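Local coordinates for microcompartments protein (Desulfitobacterium hafniense, PDB 3NWG), which probably serves as a tandem BMC-domain building block of the protein shell that encloses a bacterial microcompartment, at the interface of chains A and B. Coordinates in Å, arbitrary orientation; residue numbers count along the deposited sequence, not the author numbering. Chains: chain A/B, Microcompartments protein.

Contact 1: the interface of chains A and B. Residues chain A 14-15, 17-18; chain B 99, 168, 170, 177.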
loop_
_atom_site.group_PDB
_atom_site.type_symbol
_atom_site.label_atom_id
_atom_site.label_comp_id
_atom_site.label_asym_id
_atom_site.label_seq_id
_atom_site.Cartn_x
_atom_site.Cartn_y
_atom_site.Cartn_z
ATOM N N ALA A 14 23.768 3.161 7.809
ATOM C CA ALA A 14 24.170 3.302 9.215
ATOM C C ALA A 14 24.662 4.722 9.521
ATOM O O ALA A 14 24.084 5.420 10.365
ATOM C CB ALA A 14 25.211 2.264 9.590
ATOM N N ARG A 15 25.692 5.149 8.795
ATOM C CA ARG A 15 26.246 6.502 8.898
ATOM C C ARG A 15 25.260 7.601 8.550
ATOM O O ARG A 15 25.289 8.667 9.158
ATOM C CB ARG A 15 27.474 6.645 7.998
ATOM C CG ARG A 15 28.662 5.812 8.444
ATOM C CD ARG A 15 29.258 6.318 9.752
ATOM N NE ARG A 15 30.721 6.306 9.663
ATOM C CZ ARG A 15 31.483 7.396 9.705
ATOM N NH1 ARG A 15 32.792 7.298 9.596
ATOM N NH2 ARG A 15 30.935 8.584 9.872
ATOM N N ILE A 17 22.029 7.453 8.967
ATOM C CA ILE A 17 21.104 7.569 10.080
ATOM C C ILE A 17 21.750 8.327 11.252
ATOM O O ILE A 17 21.077 9.096 11.934
ATOM C CB ILE A 17 20.563 6.200 10.487
ATOM C CG1 ILE A 17 19.598 5.700 9.394
ATOM C CG2 ILE A 17 19.879 6.256 11.842
ATOM C CD1 ILE A 17 19.204 4.212 9.512
ATOM N N GLU A 18 23.053 8.133 11.456
ATOM C CA GLU A 18 23.773 8.821 12.513
ATOM C C GLU A 18 23.951 10.274 12.119
ATOM O O GLU A 18 23.872 11.172 12.967
ATOM C CB GLU A 18 25.143 8.183 12.751
ATOM C CG GLU A 18 25.893 8.723 13.967
ATOM C CD GLU A 18 27.333 8.189 14.071
ATOM O OE1 GLU A 18 28.081 8.221 13.067
ATOM O OE2 GLU A 18 27.740 7.739 15.170
ATOM N N ILE B 99 23.289 -0.154 14.748
ATOM C CA ILE B 99 23.032 -0.574 13.375
ATOM C C ILE B 99 24.299 -1.194 12.804
ATOM O O ILE B 99 25.375 -0.581 12.876
ATOM C CB ILE B 99 22.619 0.607 12.457
ATOM C CG1 ILE B 99 21.508 1.456 13.098
ATOM C CG2 ILE B 99 22.204 0.085 11.089
ATOM C CD1 ILE B 99 21.249 2.836 12.398
ATOM N N VAL B 168 27.071 1.904 13.626
ATOM C CA VAL B 168 26.927 3.075 14.463
ATOM C C VAL B 168 26.226 2.655 15.742
ATOM O O VAL B 168 25.400 1.736 15.726
ATOM C CB VAL B 168 26.136 4.235 13.758
ATOM C CG1 VAL B 168 26.803 4.642 12.458
ATOM C CG2 VAL B 168 24.677 3.881 13.533
ATOM N N ILE B 170 24.037 4.906 18.408
ATOM C CA ILE B 170 23.461 6.198 18.677
ATOM C C ILE B 170 22.796 6.069 20.034
ATOM O O ILE B 170 21.744 5.447 20.134
ATOM C CB ILE B 170 22.430 6.579 17.584
ATOM C CG1 ILE B 170 23.073 6.476 16.194
ATOM C CG2 ILE B 170 21.809 7.978 17.836
ATOM C CD1 ILE B 170 22.074 6.551 15.031
ATOM N N LEU B 177 13.898 9.331 14.798
ATOM C CA LEU B 177 14.545 8.043 14.579
ATOM C C LEU B 177 13.768 6.923 15.286
ATOM O O LEU B 177 13.865 5.756 14.903
ATOM C CB LEU B 177 16.006 8.082 15.043
ATOM C CG LEU B 177 17.078 8.591 14.072
ATOM C CD1 LEU B 177 16.813 10.009 13.560
ATOM C CD2 LEU B 177 18.446 8.500 14.735
#
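A:Ile17 and B:Ile99 meet at the apolar centre of this patch, where helix 13-26 of one BMC-shell subunit lies over strands 96-102 and 164-170 of the next: a worked example of a helix seated on the face of a neighbour's sheet. The two isoleucines cross obliquely, and the CD1 tip of B:Ile99 reaches against the branched side of A:Ile17, with A:Ile17 CG2 at 3.7 Å. With its CG1 anti to the carbonyl carbon (chi1 -71°), A:Ile17 turns this CG2 methyl toward chain B, where it is shared by further apolar tips. B:Ile170 comes in at about a right angle, its CD1 lying 3.9 Å from A:Ile17 CG2, and B:Leu177, from the short helix 175-178, touches the same methyl with CD2. One helix turn back, the small side chain of A:Ala14 is likely to be what allows the sheet to come up to the backbone. Its CB rests 4.0 Å from B:Ile99 CG2, while B:Val168 pushes both branches against the main chain, CG1 standing 3.5 Å from A:Ala14 O. A:Arg15 merely brushes this valine with its CD.

Toward the rim, the B:Ile170 CD1 methyl presses on the helix backbone, 3.8 Å from A:Glu18 CA. A:Glu18 holds CG anti to its backbone N (chi1 -172°) and runs extended alongside B:Val168 in the opposite sense, touching the valine with its CB and then, farther out, with its carboxylate. An alanine here would keep the CB but would probably leave B:Val168 without the carboxylate group that packs against its CG1 and CB, opening a gap at the rim. No polar pair bridges the chains in this patch, so it is held by van der Waals packing, mostly of hydrocarbon. The rim ends at the A:Glu18 carboxylate, whose OE1 lies 3.8 Å from B:Val168 CG1.

Contact 2: the interface of chains A and B. Residues chain A 11-15; chain B 101, 135, 165-166.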
loop_
_atom_site.group_PDB
_atom_site.type_symbol
_atom_site.label_atom_id
_atom_site.label_comp_id
_atom_site.label_asym_id
_atom_site.label_seq_id
_atom_site.Cartn_x
_atom_site.Cartn_y
_atom_site.Cartn_z
ATOM N N ASN A 11 27.464 7.508 2.166
ATOM C CA ASN A 11 27.705 6.174 1.655
ATOM C C ASN A 11 27.017 4.998 2.377
ATOM O O ASN A 11 26.842 3.944 1.787
ATOM C CB ASN A 11 29.203 5.943 1.705
ATOM C CG ASN A 11 29.690 5.107 0.564
ATOM O OD1 ASN A 11 28.983 4.906 -0.443
ATOM N ND2 ASN A 11 30.918 4.602 0.700
ATOM N N SER A 12 26.673 5.149 3.649
ATOM C CA SER A 12 26.007 4.090 4.410
ATOM C C SER A 12 24.652 4.505 4.907
ATOM O O SER A 12 24.460 5.648 5.329
ATOM C CB SER A 12 26.781 3.761 5.678
ATOM O OG SER A 12 28.037 3.265 5.365
ATOM N N ILE A 13 23.731 3.553 4.945
ATOM C CA ILE A 13 22.537 3.722 5.761
ATOM C C ILE A 13 22.938 4.029 7.224
ATOM O O ILE A 13 22.533 5.058 7.784
ATOM C CB ILE A 13 21.604 2.495 5.659
ATOM C CG1 ILE A 13 20.930 2.460 4.273
ATOM C CG2 ILE A 13 20.537 2.547 6.748
ATOM C CD1 ILE A 13 21.701 1.715 3.174
ATOM N N ALA A 14 23.768 3.161 7.809
ATOM C CA ALA A 14 24.170 3.302 9.215
ATOM C C ALA A 14 24.662 4.722 9.521
ATOM O O ALA A 14 24.084 5.420 10.365
ATOM C CB ALA A 14 25.211 2.264 9.590
ATOM N N ARG A 15 25.692 5.149 8.795
ATOM C CA ARG A 15 26.246 6.502 8.898
ATOM C C ARG A 15 25.260 7.601 8.550
ATOM O O ARG A 15 25.289 8.667 9.158
ATOM C CB ARG A 15 27.474 6.645 7.998
ATOM C CG ARG A 15 28.662 5.812 8.444
ATOM C CD ARG A 15 29.258 6.318 9.752
ATOM N NE ARG A 15 30.721 6.306 9.663
ATOM C CZ ARG A 15 31.483 7.396 9.705
ATOM N NH1 ARG A 15 32.792 7.298 9.596
ATOM N NH2 ARG A 15 30.935 8.584 9.872
ATOM N N GLU B 101 25.768 -2.897 9.145
ATOM C CA GLU B 101 25.460 -2.926 7.729
ATOM C C GLU B 101 26.599 -3.634 6.996
ATOM O O GLU B 101 27.756 -3.236 7.118
ATOM C CB GLU B 101 25.249 -1.496 7.233
ATOM C CG GLU B 101 24.921 -1.296 5.758
ATOM C CD GLU B 101 25.141 0.172 5.324
ATOM O OE1 GLU B 101 25.666 0.968 6.136
ATOM O OE2 GLU B 101 24.803 0.550 4.183
ATOM N N LYS B 135 23.380 -4.592 0.005
ATOM C CA LYS B 135 23.636 -4.236 1.404
ATOM C C LYS B 135 22.473 -4.643 2.294
ATOM O O LYS B 135 21.310 -4.392 1.980
ATOM C CB LYS B 135 23.874 -2.721 1.557
ATOM C CG LYS B 135 25.217 -2.198 1.036
ATOM C CD LYS B 135 25.309 -0.689 1.219
ATOM C CE LYS B 135 26.620 -0.136 0.678
ATOM N NZ LYS B 135 26.608 1.356 0.524
ATOM N N VAL B 165 30.243 -3.001 5.859
ATOM C CA VAL B 165 30.081 -1.655 5.309
ATOM C C VAL B 165 30.359 -0.645 6.423
ATOM O O VAL B 165 31.240 0.199 6.298
ATOM C CB VAL B 165 28.668 -1.420 4.681
ATOM C CG1 VAL B 165 28.515 0.039 4.173
ATOM C CG2 VAL B 165 28.363 -2.455 3.565
ATOM N N ASP B 166 29.611 -0.754 7.516
ATOM C CA ASP B 166 29.819 0.116 8.643
ATOM C C ASP B 166 28.824 -0.175 9.765
ATOM O O ASP B 166 27.918 -0.998 9.607
ATOM C CB ASP B 166 29.754 1.592 8.202
ATOM C CG ASP B 166 30.838 2.457 8.860
ATOM O OD1 ASP B 166 31.152 2.248 10.054
ATOM O OD2 ASP B 166 31.380 3.350 8.180
#
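B:Glu101 points its carboxylate at A:Ser12 and A:Ile13, where the loop of chain A turns into helix 13-26, and illustrates an acidic side chain from a neighbouring subunit meeting a helix start. CG lies anti to its backbone N (chi1 180°), and the chain runs extended from strand 96-102, bringing both oxygens to the first turn. A:Ile13 N donates to OE2 at 3.3 Å, approaching from above the carboxylate plane, 37° out of it; a weak bond joins A:Ala14 N to OE1. The helix dipole and these amide N-H groups would be expected to stabilise the negative charge. The A:Ile13 side chain crosses B:Glu101 at about a right angle, its CD1 lying 3.5 Å from OE2.

Beside this cap, A:Ser12 OG faces B:Val165 CG1. B:Lys135 stretches its extended chain to the preceding loop, and its terminal amine NZ makes a weak hydrogen bond to the carbonyl A:Asn11 O at 2.9 Å.

On the flank of the helix, A:Arg15 bends at chi2 and chi3, and the carboxylate of B:Asp166, on strand 164-170, lies at the edge of its guanidinium. The two side chains meet aslant, their guanidinium and carboxylate planes 80° apart; a paired, two-bond grip is not seen, and OD2 of B:Asp166 is the oxygen nearer to NE. The link is a long, weak salt bridge, from A:Arg15 NE to B:Asp166 OD2 at 3.4 Å.

Contact 1 and contact 2 are adjoining parts of a single interface, their C-alpha centres about 8 Å apart. A:Ala14 and A:Arg15 belong to both, and each patch uses helix 13-26 of chain A against strands 96-102 and 164-170 of chain B. Contact 2 meets the start of the helix with polar groups, mostly through weak bonds, whereas contact 1 seats the following turn by hydrocarbon. Together they would set both the position and the tilt of the helix on the neighbouring sheet. The interface is not an exact two-fold, compatible with repetition around a ring; tandem BMC-domain proteins typically form pseudohexameric trimers, and this joint may be theirs.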